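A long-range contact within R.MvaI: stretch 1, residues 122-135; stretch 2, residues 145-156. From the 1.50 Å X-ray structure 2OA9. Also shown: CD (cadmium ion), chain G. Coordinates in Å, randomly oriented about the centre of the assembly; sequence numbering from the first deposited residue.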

# COMPACT_ATOMS: atom_id res chain seq x y z
N LYS A 122 19.55 2.19 -0.96
CA LYS A 122 18.95 1.72 0.30
C LYS A 122 18.14 2.85 0.92
O LYS A 122 18.48 4.02 0.77
CB LYS A 122 20.03 1.24 1.24
CG LYS A 122 19.47 0.52 2.47
CD LYS A 122 20.56 -0.31 3.19
CE LYS A 122 21.76 0.44 3.68
NZ LYS A 122 21.47 1.38 4.78
N ILE A 123 17.09 2.54 1.65
CA ILE A 123 16.39 3.55 2.46
C ILE A 123 16.94 3.52 3.89
O ILE A 123 17.22 2.46 4.45
CB ILE A 123 14.88 3.31 2.48
CG1 ILE A 123 14.30 3.21 1.05
CG2 ILE A 123 14.15 4.39 3.32
CD1 ILE A 123 14.35 4.50 0.29
N ASP A 124 17.21 4.68 4.44
CA ASP A 124 17.59 4.80 5.85
C ASP A 124 16.65 5.79 6.54
O ASP A 124 16.37 6.88 6.03
CB ASP A 124 19.09 5.16 6.06
CG ASP A 124 19.54 4.96 7.46
OD1 ASP A 124 19.53 3.80 7.95
OD2 ASP A 124 19.87 5.92 8.20
N ILE A 125 16.20 5.44 7.74
CA ILE A 125 15.36 6.33 8.50
C ILE A 125 16.22 7.23 9.39
O ILE A 125 16.90 6.76 10.28
CB ILE A 125 14.29 5.57 9.35
CG1 ILE A 125 13.58 4.46 8.57
CG2 ILE A 125 13.27 6.57 9.90
CD1 ILE A 125 12.73 4.89 7.35
N ASP A 126 16.15 8.53 9.14
CA ASP A 126 16.83 9.52 9.96
C ASP A 126 15.83 9.96 11.03
O ASP A 126 15.20 10.99 10.90
CB ASP A 126 17.27 10.68 9.06
CG ASP A 126 18.13 11.68 9.73
OD1 ASP A 126 18.20 11.68 11.01
OD2 ASP A 126 18.74 12.51 9.04
N TRP A 127 15.72 9.18 12.09
CA TRP A 127 14.68 9.39 13.10
C TRP A 127 14.79 10.77 13.78
O TRP A 127 13.77 11.40 14.08
CB TRP A 127 14.71 8.27 14.15
CG TRP A 127 14.28 6.91 13.65
CD1 TRP A 127 15.09 5.87 13.26
CD2 TRP A 127 12.93 6.43 13.50
NE1 TRP A 127 14.33 4.81 12.85
CE2 TRP A 127 13.00 5.12 13.01
CE3 TRP A 127 11.66 6.97 13.76
CZ2 TRP A 127 11.86 4.37 12.72
CZ3 TRP A 127 10.55 6.21 13.48
CH2 TRP A 127 10.66 4.93 12.99
N GLU A 128 16.01 11.21 14.04
CA GLU A 128 16.22 12.48 14.74
C GLU A 128 15.79 13.68 13.92
O GLU A 128 15.25 14.64 14.44
CB GLU A 128 17.68 12.63 15.17
CG GLU A 128 17.97 13.91 15.98
CD GLU A 128 17.27 13.99 17.33
OE1 GLU A 128 16.78 12.95 17.85
OE2 GLU A 128 17.23 15.11 17.91
N SER A 129 16.04 13.64 12.62
CA SER A 129 15.60 14.70 11.73
C SER A 129 14.18 14.46 11.19
O SER A 129 13.65 15.31 10.51
CB SER A 129 16.60 14.89 10.58
OG SER A 129 17.86 15.27 11.15
N GLN A 130 13.59 13.33 11.53
CA GLN A 130 12.26 12.96 11.06
C GLN A 130 12.18 13.02 9.55
O GLN A 130 11.26 13.62 8.99
CB GLN A 130 11.19 13.88 11.66
CG GLN A 130 11.23 14.02 13.14
CD GLN A 130 10.13 13.27 13.80
OE1 GLN A 130 9.09 13.85 14.13
NE2 GLN A 130 10.34 11.97 14.00
N VAL A 131 13.15 12.41 8.88
CA VAL A 131 13.08 12.23 7.43
C VAL A 131 13.48 10.80 7.07
O VAL A 131 14.18 10.14 7.78
CB VAL A 131 13.93 13.24 6.64
CG1 VAL A 131 13.60 14.69 7.09
CG2 VAL A 131 15.40 12.94 6.80
N VAL A 132 13.00 10.36 5.92
CA VAL A 132 13.32 9.07 5.33
C VAL A 132 14.23 9.35 4.15
O VAL A 132 13.81 10.02 3.19
CB VAL A 132 12.02 8.38 4.86
CG1 VAL A 132 12.29 7.10 4.10
CG2 VAL A 132 11.09 8.14 6.03
N ARG A 133 15.48 8.88 4.21
CA ARG A 133 16.48 9.18 3.20
C ARG A 133 16.71 8.06 2.22
O ARG A 133 16.70 6.87 2.60
CB ARG A 133 17.82 9.49 3.86
CG ARG A 133 17.80 10.65 4.78
CD ARG A 133 19.15 11.02 5.36
NE ARG A 133 19.09 12.24 6.18
CZ ARG A 133 19.16 13.48 5.70
NH1 ARG A 133 19.32 13.72 4.40
NH2 ARG A 133 19.06 14.52 6.52
N LEU A 134 16.90 8.45 0.97
CA LEU A 134 17.44 7.55 -0.06
C LEU A 134 18.96 7.63 -0.09
O LEU A 134 19.51 8.66 -0.47
CB LEU A 134 16.84 7.90 -1.44
CG LEU A 134 17.29 7.04 -2.62
CD1 LEU A 134 16.79 5.66 -2.45
CD2 LEU A 134 16.79 7.61 -3.88
N GLU A 135 19.62 6.53 0.26
CA GLU A 135 21.04 6.39 0.13
C GLU A 135 21.43 5.80 -1.22
O GLU A 135 20.82 4.81 -1.66
CB GLU A 135 21.57 5.47 1.24
CG GLU A 135 21.36 5.97 2.66
CD GLU A 135 21.82 4.98 3.73
OE1 GLU A 135 21.78 3.73 3.51
OE2 GLU A 135 22.18 5.48 4.81
N ASP A 145 25.70 9.74 -1.74
CA ASP A 145 24.61 10.71 -1.64
C ASP A 145 23.53 10.18 -0.74
O ASP A 145 23.04 9.08 -1.00
CB ASP A 145 24.05 10.93 -3.05
CG ASP A 145 22.99 12.02 -3.17
OD1 ASP A 145 22.79 12.83 -2.25
OD2 ASP A 145 22.36 12.18 -4.25
N ASN A 146 23.10 10.97 0.23
CA ASN A 146 21.92 10.67 1.03
C ASN A 146 21.05 11.93 1.20
O ASN A 146 20.30 12.08 2.18
CB ASN A 146 22.30 10.03 2.37
CG ASN A 146 23.02 10.96 3.26
OD1 ASN A 146 23.47 12.04 2.87
ND2 ASN A 146 23.17 10.53 4.52
N SER A 147 21.11 12.81 0.22
CA SER A 147 20.39 14.08 0.24
C SER A 147 18.91 14.02 -0.04
O SER A 147 18.16 14.93 0.41
CB SER A 147 21.06 15.09 -0.70
OG SER A 147 20.86 14.74 -2.06
N VAL A 148 18.47 13.01 -0.77
CA VAL A 148 17.09 12.90 -1.18
C VAL A 148 16.28 12.31 -0.03
O VAL A 148 16.67 11.29 0.56
CB VAL A 148 16.96 12.03 -2.48
CG1 VAL A 148 15.52 11.81 -2.78
CG2 VAL A 148 17.68 12.71 -3.67
N TYR A 149 15.17 12.96 0.33
CA TYR A 149 14.38 12.49 1.47
C TYR A 149 12.93 12.84 1.36
O TYR A 149 12.55 13.73 0.61
CB TYR A 149 14.95 12.97 2.83
CG TYR A 149 14.83 14.46 3.15
CD1 TYR A 149 13.61 15.02 3.49
CD2 TYR A 149 15.95 15.25 3.19
CE1 TYR A 149 13.51 16.36 3.85
CE2 TYR A 149 15.87 16.60 3.54
CZ TYR A 149 14.65 17.14 3.86
OH TYR A 149 14.63 18.49 4.14
N TRP A 150 12.15 12.14 2.15
CA TRP A 150 10.72 12.39 2.38
C TRP A 150 10.59 12.79 3.82
O TRP A 150 11.04 12.06 4.70
CB TRP A 150 9.87 11.11 2.17
CG TRP A 150 9.82 10.57 0.79
CD1 TRP A 150 8.83 10.76 -0.13
CD2 TRP A 150 10.79 9.73 0.16
NE1 TRP A 150 9.10 10.08 -1.29
CE2 TRP A 150 10.32 9.46 -1.15
CE3 TRP A 150 12.02 9.20 0.55
CZ2 TRP A 150 11.05 8.68 -2.05
CZ3 TRP A 150 12.73 8.42 -0.33
CH2 TRP A 150 12.24 8.16 -1.62
N SER A 151 9.98 13.93 4.12
CA SER A 151 9.74 14.24 5.51
C SER A 151 8.69 13.35 6.15
O SER A 151 7.77 12.88 5.47
CB SER A 151 9.28 15.71 5.64
OG SER A 151 8.04 15.91 4.98
N PHE A 152 8.79 13.13 7.46
CA PHE A 152 7.76 12.38 8.15
C PHE A 152 6.39 13.06 7.98
O PHE A 152 5.39 12.39 7.84
CB PHE A 152 8.04 12.26 9.66
CG PHE A 152 9.01 11.17 10.08
CD1 PHE A 152 9.05 10.74 11.41
CD2 PHE A 152 9.88 10.58 9.19
CE1 PHE A 152 9.94 9.77 11.82
CE2 PHE A 152 10.78 9.63 9.60
CZ PHE A 152 10.81 9.20 10.90
N ASP A 153 6.35 14.40 8.01
CA ASP A 153 5.07 15.10 7.90
C ASP A 153 4.41 14.86 6.55
O ASP A 153 3.19 14.72 6.48
CB ASP A 153 5.26 16.61 8.17
CG ASP A 153 5.50 16.91 9.64
OD1 ASP A 153 5.80 18.07 9.98
OD2 ASP A 153 5.42 16.02 10.52
N SER A 154 5.20 14.79 5.49
CA SER A 154 4.66 14.53 4.17
C SER A 154 4.05 13.14 4.12
O SER A 154 3.01 12.95 3.50
CB SER A 154 5.71 14.72 3.07
OG SER A 154 6.66 13.67 2.99
N LEU A 155 4.73 12.19 4.74
CA LEU A 155 4.26 10.81 4.72
C LEU A 155 3.03 10.67 5.57
O LEU A 155 2.10 9.98 5.19
CB LEU A 155 5.37 9.86 5.20
CG LEU A 155 6.61 9.85 4.31
CD1 LEU A 155 7.64 8.96 4.97
CD2 LEU A 155 6.34 9.43 2.87
N GLN A 156 3.00 11.36 6.70
CA GLN A 156 1.82 11.42 7.55
C GLN A 156 0.60 11.98 6.81
O GLN A 156 -0.49 11.41 6.91
CB GLN A 156 2.09 12.29 8.76
CG GLN A 156 0.93 12.31 9.73
CD GLN A 156 1.38 12.04 11.14
OE1 GLN A 156 1.41 10.89 11.56
NE2 GLN A 156 1.78 13.09 11.86
CD CD G . 20.50 4.16 9.99
O HOH W 1 18.59 4.88 10.92
O HOH W 2 19.47 16.36 2.88
O HOH W 3 20.14 10.76 -2.03
O HOH W 4 21.99 8.01 5.37

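The most distinctive feature of this contact is the setting of the Phe152 ring, which takes Gln130 over one face and Trp127 and Ile125 at its edge. Gln130 CA stands 3.7 Å from the centroid of the Phe152 ring, almost on the ring normal, a CH-π contact over the ring face. At its edge the ring approaches Trp127 in an offset edge-to-face pair (Trp127 CE3 to Phe152 CZ, 3.7 Å; planes at 87°) and meets Ile125, whose CG2 lies 3.7 Å from Phe152 CZ. The backbone joins at the same point: Phe152 N, at the start of the helix, donates to Gln130 O at 2.9 Å.

From there the strands 131-135 and 145-151 run antiparallel. Val132 and Trp150 form a hydrogen-bonded pair, with Val132 N to Trp150 O and Trp150 N to Val132 O both 2.9 Å. Further along, Leu134 N donates to Val148 O (2.9 Å), but the return link is made by water 3, which donates to Leu134 O (2.7 Å) and accepts from Val148 N (3.1 Å).

Side chains alternate between the two faces of the sheet. On one, Val132, Leu134, Val148 and Trp150 build an apolar layer: Val132 CG1 lies 4.1 Å from Trp150 CE3, and Val132 CG2 also reaches Leu155 CD1 of the helix at 3.7 Å. On the other, Val131 CG1 sits over the Tyr149 ring, 3.9 Å from its centroid.

Arg133 shares that second face and makes a direct side-chain hydrogen bond across the stretches. Its NH1 donates to Asn146 O at 2.9 Å and to water 2, which in turn donates to Ser147 O, while a salt bridge from Arg133 NE to Asp126 OD2 (2.9 Å) steadies the guanidinium from within its own stretch. Ser151 ends the strand and caps the helix, its OG accepting from Ser154 N at 3.1 Å.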